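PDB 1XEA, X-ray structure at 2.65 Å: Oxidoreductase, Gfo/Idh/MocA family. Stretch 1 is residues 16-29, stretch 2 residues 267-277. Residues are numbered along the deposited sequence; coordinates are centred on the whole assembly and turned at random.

Stretch 1 (16-29) KAYLPVLAQWPDIE
Stretch 2 (267-277) GFDAMVQDWLQ

Two segments far apart in one chain pack here almost wholly through side-chain carbon; no hydrogen bond crosses between them, and 574 Å² is buried, both sides summed. Stretch 1 enters in a helix that begins earlier in the chain, with a wider pi-type turn at 16-18 and a kink at Pro20, whose nitrogen has no hydrogen to give the preceding turn. A type I turn, Leu22 to Trp25, closed by Trp25 N to Leu22 O at 2.8 Å, leads through extended Pro26 (-77/144) and Asp27 at positive phi (63/45) to a strand at Ile28-Glu29. Stretch 2 is helical from Phe268 to Gln277. The helix axes approach to 10.3 Å at 66° between their N-to-C directions. Ala17 CA to Phe268 CA (7.2 Å), Val21 CA to Asp269 CA (6.6 Å), Leu22 CA to Val272 CA (8.0 Å) and Ile28 CA to Leu276 CA (9.6 Å) set a register that advances the same way along both stretches.

Gly267, at positive phi (67/8), takes the N-cap position; its O accepts from Met271 N at 3.0 Å. Phe268 (chi1 -73°, chi2 77°) points toward stretch 1 and lays one ring face under Ala17, whose CB is 3.5 Å from Phe268 CE2. The edge of the same ring meets the face of Tyr18 (m, chi2 112°), with ring centroids 5.7 Å apart and planes at 74°.

Asp269 (m) leaves its backbone sideways, yet its OD2 comes within 3.3 Å of Val21 CG2, a contact of a carboxylate with a methyl and no hydrogen bond. Ala270 points away. Selenomethionine Met271 (t, t, p) also starts sideways, but its CE reaches Tyr18 CE2 at 3.3 Å.

Val272 (t) sets CG2 4.0 Å from Val21 CG1 (Val21 also t) and CG1 3.6 Å from Leu22 CD1, and both its methyls lie near Leu22 CD1. Val272 CG1 also sits over the five-membered ring of Trp25, 4.3 Å from its centroid. Gln273 (chi1 161°, chi2 88°) borders this ring system at its edge, NE2 being 3.7 Å from Trp25 CH2.

One turn beyond Val272, Leu276 (m, t) points toward stretch 1 and sets CD1 almost squarely over the six-membered ring of Trp25 (chi1 -122°, chi2 87°), 3.5 Å from the centroid and 7° off the normal. Leu276 CD1 also touches Ile28 CD1 (Ile28 m, t) at 3.2 Å. The rule is legible: residues 268, 272 and 276, spaced by four, form one apolar stripe; the Trp25 face receives Val272 and Leu276 methyls, the Phe268 face receives Ala17 CB, and the Phe268 edge points to the Tyr18 face.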

# COMPACT_ATOMS: atom_id res chain seq x y z
N LYS A 16 -9.43 26.16 -14.04
CA LYS A 16 -8.86 24.84 -13.78
C LYS A 16 -9.72 23.63 -14.17
O LYS A 16 -9.20 22.61 -14.59
CB LYS A 16 -8.48 24.69 -12.31
CG LYS A 16 -7.12 25.23 -11.92
CD LYS A 16 -6.75 24.76 -10.52
CE LYS A 16 -5.36 25.25 -10.08
NZ LYS A 16 -4.99 24.75 -8.70
N ALA A 17 -11.04 23.74 -14.03
CA ALA A 17 -11.89 22.60 -14.34
C ALA A 17 -12.98 22.84 -15.36
O ALA A 17 -13.00 22.23 -16.43
CB ALA A 17 -12.52 22.07 -13.05
N TYR A 18 -13.90 23.74 -15.02
CA TYR A 18 -15.03 24.03 -15.90
C TYR A 18 -14.66 24.42 -17.33
O TYR A 18 -14.98 23.70 -18.28
CB TYR A 18 -15.89 25.11 -15.26
CG TYR A 18 -16.54 24.63 -13.99
CD1 TYR A 18 -16.18 25.17 -12.76
CD2 TYR A 18 -17.55 23.67 -14.01
CE1 TYR A 18 -16.80 24.76 -11.59
CE2 TYR A 18 -18.18 23.25 -12.84
CZ TYR A 18 -17.81 23.80 -11.64
OH TYR A 18 -18.45 23.43 -10.47
N LEU A 19 -13.98 25.54 -17.49
CA LEU A 19 -13.59 26.00 -18.82
C LEU A 19 -12.94 24.89 -19.64
O LEU A 19 -13.39 24.59 -20.76
CB LEU A 19 -12.65 27.19 -18.71
CG LEU A 19 -12.96 28.32 -19.68
CD1 LEU A 19 -11.88 29.38 -19.54
CD2 LEU A 19 -13.02 27.80 -21.11
N PRO A 20 -11.89 24.24 -19.11
CA PRO A 20 -11.25 23.18 -19.88
C PRO A 20 -12.18 22.02 -20.26
O PRO A 20 -12.04 21.42 -21.32
CB PRO A 20 -10.09 22.75 -18.99
CG PRO A 20 -10.53 23.11 -17.62
CD PRO A 20 -11.20 24.43 -17.82
N VAL A 21 -13.15 21.71 -19.40
CA VAL A 21 -14.07 20.63 -19.69
C VAL A 21 -15.10 21.06 -20.72
O VAL A 21 -15.41 20.31 -21.62
CB VAL A 21 -14.81 20.15 -18.43
CG1 VAL A 21 -15.95 19.22 -18.80
CG2 VAL A 21 -13.85 19.46 -17.50
N LEU A 22 -15.61 22.27 -20.58
CA LEU A 22 -16.61 22.74 -21.52
C LEU A 22 -16.08 23.06 -22.89
O LEU A 22 -16.70 22.69 -23.89
CB LEU A 22 -17.30 23.97 -20.96
CG LEU A 22 -18.61 23.65 -20.24
CD1 LEU A 22 -18.39 22.67 -19.10
CD2 LEU A 22 -19.18 24.95 -19.73
N ALA A 23 -14.95 23.76 -22.95
CA ALA A 23 -14.35 24.15 -24.22
C ALA A 23 -14.03 22.94 -25.09
O ALA A 23 -13.68 23.08 -26.26
CB ALA A 23 -13.08 24.95 -23.97
N GLN A 24 -14.18 21.76 -24.51
CA GLN A 24 -13.89 20.53 -25.21
C GLN A 24 -15.18 19.73 -25.44
O GLN A 24 -15.21 18.83 -26.28
CB GLN A 24 -12.88 19.73 -24.37
CG GLN A 24 -12.79 18.26 -24.66
CD GLN A 24 -13.47 17.43 -23.61
OE1 GLN A 24 -14.67 17.57 -23.37
NE2 GLN A 24 -12.70 16.56 -22.96
N TRP A 25 -16.24 20.08 -24.72
CA TRP A 25 -17.51 19.37 -24.85
C TRP A 25 -18.11 19.55 -26.24
O TRP A 25 -18.11 20.63 -26.81
CB TRP A 25 -18.51 19.87 -23.80
CG TRP A 25 -19.03 18.79 -22.91
CD1 TRP A 25 -18.46 18.32 -21.75
CD2 TRP A 25 -20.22 18.01 -23.11
NE1 TRP A 25 -19.23 17.31 -21.21
CE2 TRP A 25 -20.31 17.10 -22.02
CE3 TRP A 25 -21.22 18.00 -24.09
CZ2 TRP A 25 -21.36 16.18 -21.90
CZ3 TRP A 25 -22.27 17.08 -23.97
CH2 TRP A 25 -22.33 16.18 -22.88
N PRO A 26 -18.62 18.46 -26.82
CA PRO A 26 -19.21 18.51 -28.15
C PRO A 26 -20.62 19.11 -28.20
O PRO A 26 -21.42 18.91 -27.29
CB PRO A 26 -19.18 17.04 -28.60
CG PRO A 26 -19.35 16.30 -27.32
CD PRO A 26 -18.44 17.06 -26.37
N ASP A 27 -20.90 19.84 -29.28
CA ASP A 27 -22.20 20.48 -29.49
C ASP A 27 -22.54 21.52 -28.43
O ASP A 27 -23.65 21.55 -27.91
CB ASP A 27 -23.32 19.44 -29.53
CG ASP A 27 -23.18 18.46 -30.66
OD1 ASP A 27 -22.42 17.47 -30.51
OD2 ASP A 27 -23.83 18.69 -31.71
N ILE A 28 -21.57 22.37 -28.11
CA ILE A 28 -21.80 23.40 -27.11
C ILE A 28 -21.04 24.65 -27.48
O ILE A 28 -19.81 24.62 -27.58
CB ILE A 28 -21.35 22.94 -25.72
CG1 ILE A 28 -22.27 21.84 -25.23
CG2 ILE A 28 -21.36 24.11 -24.73
CD1 ILE A 28 -21.89 21.31 -23.88
N GLU A 29 -21.75 25.75 -27.69
CA GLU A 29 -21.09 27.00 -28.02
C GLU A 29 -20.94 27.73 -26.71
O GLU A 29 -21.87 27.79 -25.91
CB GLU A 29 -21.92 27.81 -29.04
CG GLU A 29 -21.33 29.18 -29.40
CD GLU A 29 -21.88 29.74 -30.72
OE1 GLU A 29 -21.67 30.95 -30.99
OE2 GLU A 29 -22.50 28.97 -31.49
N GLY A 267 -15.00 13.75 -11.13
CA GLY A 267 -16.42 13.87 -11.42
C GLY A 267 -16.91 15.10 -12.16
O GLY A 267 -18.12 15.30 -12.30
N PHE A 268 -16.01 15.94 -12.65
CA PHE A 268 -16.46 17.12 -13.35
C PHE A 268 -17.18 16.80 -14.65
O PHE A 268 -18.29 17.28 -14.86
CB PHE A 268 -15.31 18.09 -13.58
CG PHE A 268 -14.87 18.80 -12.33
CD1 PHE A 268 -14.08 18.16 -11.38
CD2 PHE A 268 -15.27 20.11 -12.08
CE1 PHE A 268 -13.69 18.81 -10.20
CE2 PHE A 268 -14.89 20.76 -10.91
CZ PHE A 268 -14.09 20.10 -9.96
N ASP A 269 -16.59 15.98 -15.50
CA ASP A 269 -17.25 15.63 -16.76
C ASP A 269 -18.64 15.04 -16.50
O ASP A 269 -19.60 15.39 -17.18
CB ASP A 269 -16.42 14.61 -17.56
CG ASP A 269 -15.08 15.18 -18.02
OD1 ASP A 269 -14.39 14.52 -18.83
OD2 ASP A 269 -14.70 16.28 -17.56
N ALA A 270 -18.74 14.15 -15.51
CA ALA A 270 -20.02 13.52 -15.19
C ALA A 270 -21.05 14.54 -14.73
O ALA A 270 -22.23 14.44 -15.06
CB ALA A 270 -19.81 12.46 -14.13
N MSE A 271 -20.60 15.51 -13.94
CA MSE A 271 -21.48 16.54 -13.44
C MSE A 271 -21.96 17.41 -14.59
O MSE A 271 -23.16 17.62 -14.77
CB MSE A 271 -20.76 17.38 -12.39
CG MSE A 271 -21.64 18.45 -11.77
SE MSE A 271 -20.67 19.68 -10.67
CE MSE A 271 -19.35 20.28 -11.98
N VAL A 272 -21.03 17.92 -15.39
CA VAL A 272 -21.39 18.77 -16.52
C VAL A 272 -22.45 18.09 -17.39
O VAL A 272 -23.36 18.74 -17.90
CB VAL A 272 -20.16 19.12 -17.36
CG1 VAL A 272 -20.57 19.89 -18.60
CG2 VAL A 272 -19.21 19.95 -16.52
N GLN A 273 -22.31 16.79 -17.54
CA GLN A 273 -23.26 15.99 -18.30
C GLN A 273 -24.66 16.15 -17.70
O GLN A 273 -25.59 16.56 -18.37
CB GLN A 273 -22.85 14.53 -18.24
CG GLN A 273 -23.97 13.59 -18.58
CD GLN A 273 -24.03 13.34 -20.06
OE1 GLN A 273 -23.49 12.34 -20.54
NE2 GLN A 273 -24.67 14.25 -20.79
N ASP A 274 -24.80 15.80 -16.42
CA ASP A 274 -26.08 15.89 -15.71
C ASP A 274 -26.61 17.31 -15.84
O ASP A 274 -27.78 17.50 -16.13
CB ASP A 274 -25.88 15.52 -14.23
CG ASP A 274 -27.20 15.25 -13.49
OD1 ASP A 274 -28.05 14.53 -14.05
OD2 ASP A 274 -27.36 15.73 -12.33
N TRP A 275 -25.74 18.29 -15.63
CA TRP A 275 -26.10 19.70 -15.72
C TRP A 275 -26.72 20.02 -17.07
O TRP A 275 -27.79 20.61 -17.13
CB TRP A 275 -24.86 20.57 -15.52
CG TRP A 275 -24.92 21.95 -16.15
CD1 TRP A 275 -23.98 22.53 -16.97
CD2 TRP A 275 -25.96 22.92 -15.98
NE1 TRP A 275 -24.37 23.80 -17.31
CE2 TRP A 275 -25.58 24.07 -16.72
CE3 TRP A 275 -27.18 22.94 -15.27
CZ2 TRP A 275 -26.37 25.22 -16.77
CZ3 TRP A 275 -27.96 24.10 -15.33
CH2 TRP A 275 -27.56 25.22 -16.07
N LEU A 276 -26.03 19.66 -18.14
CA LEU A 276 -26.52 19.96 -19.47
C LEU A 276 -27.88 19.32 -19.73
O LEU A 276 -28.76 19.96 -20.30
CB LEU A 276 -25.51 19.52 -20.53
CG LEU A 276 -24.14 20.20 -20.50
CD1 LEU A 276 -23.27 19.55 -21.54
CD2 LEU A 276 -24.26 21.71 -20.75
N GLN A 277 -28.05 18.06 -19.32
CA GLN A 277 -29.33 17.37 -19.51
C GLN A 277 -30.42 18.19 -18.81
O GLN A 277 -31.46 18.49 -19.39
CB GLN A 277 -29.28 15.95 -18.94
CG GLN A 277 -28.16 15.07 -19.49
CD GLN A 277 -28.15 13.64 -18.92
OE1 GLN A 277 -28.01 13.42 -17.70
NE2 GLN A 277 -28.30 12.65 -19.81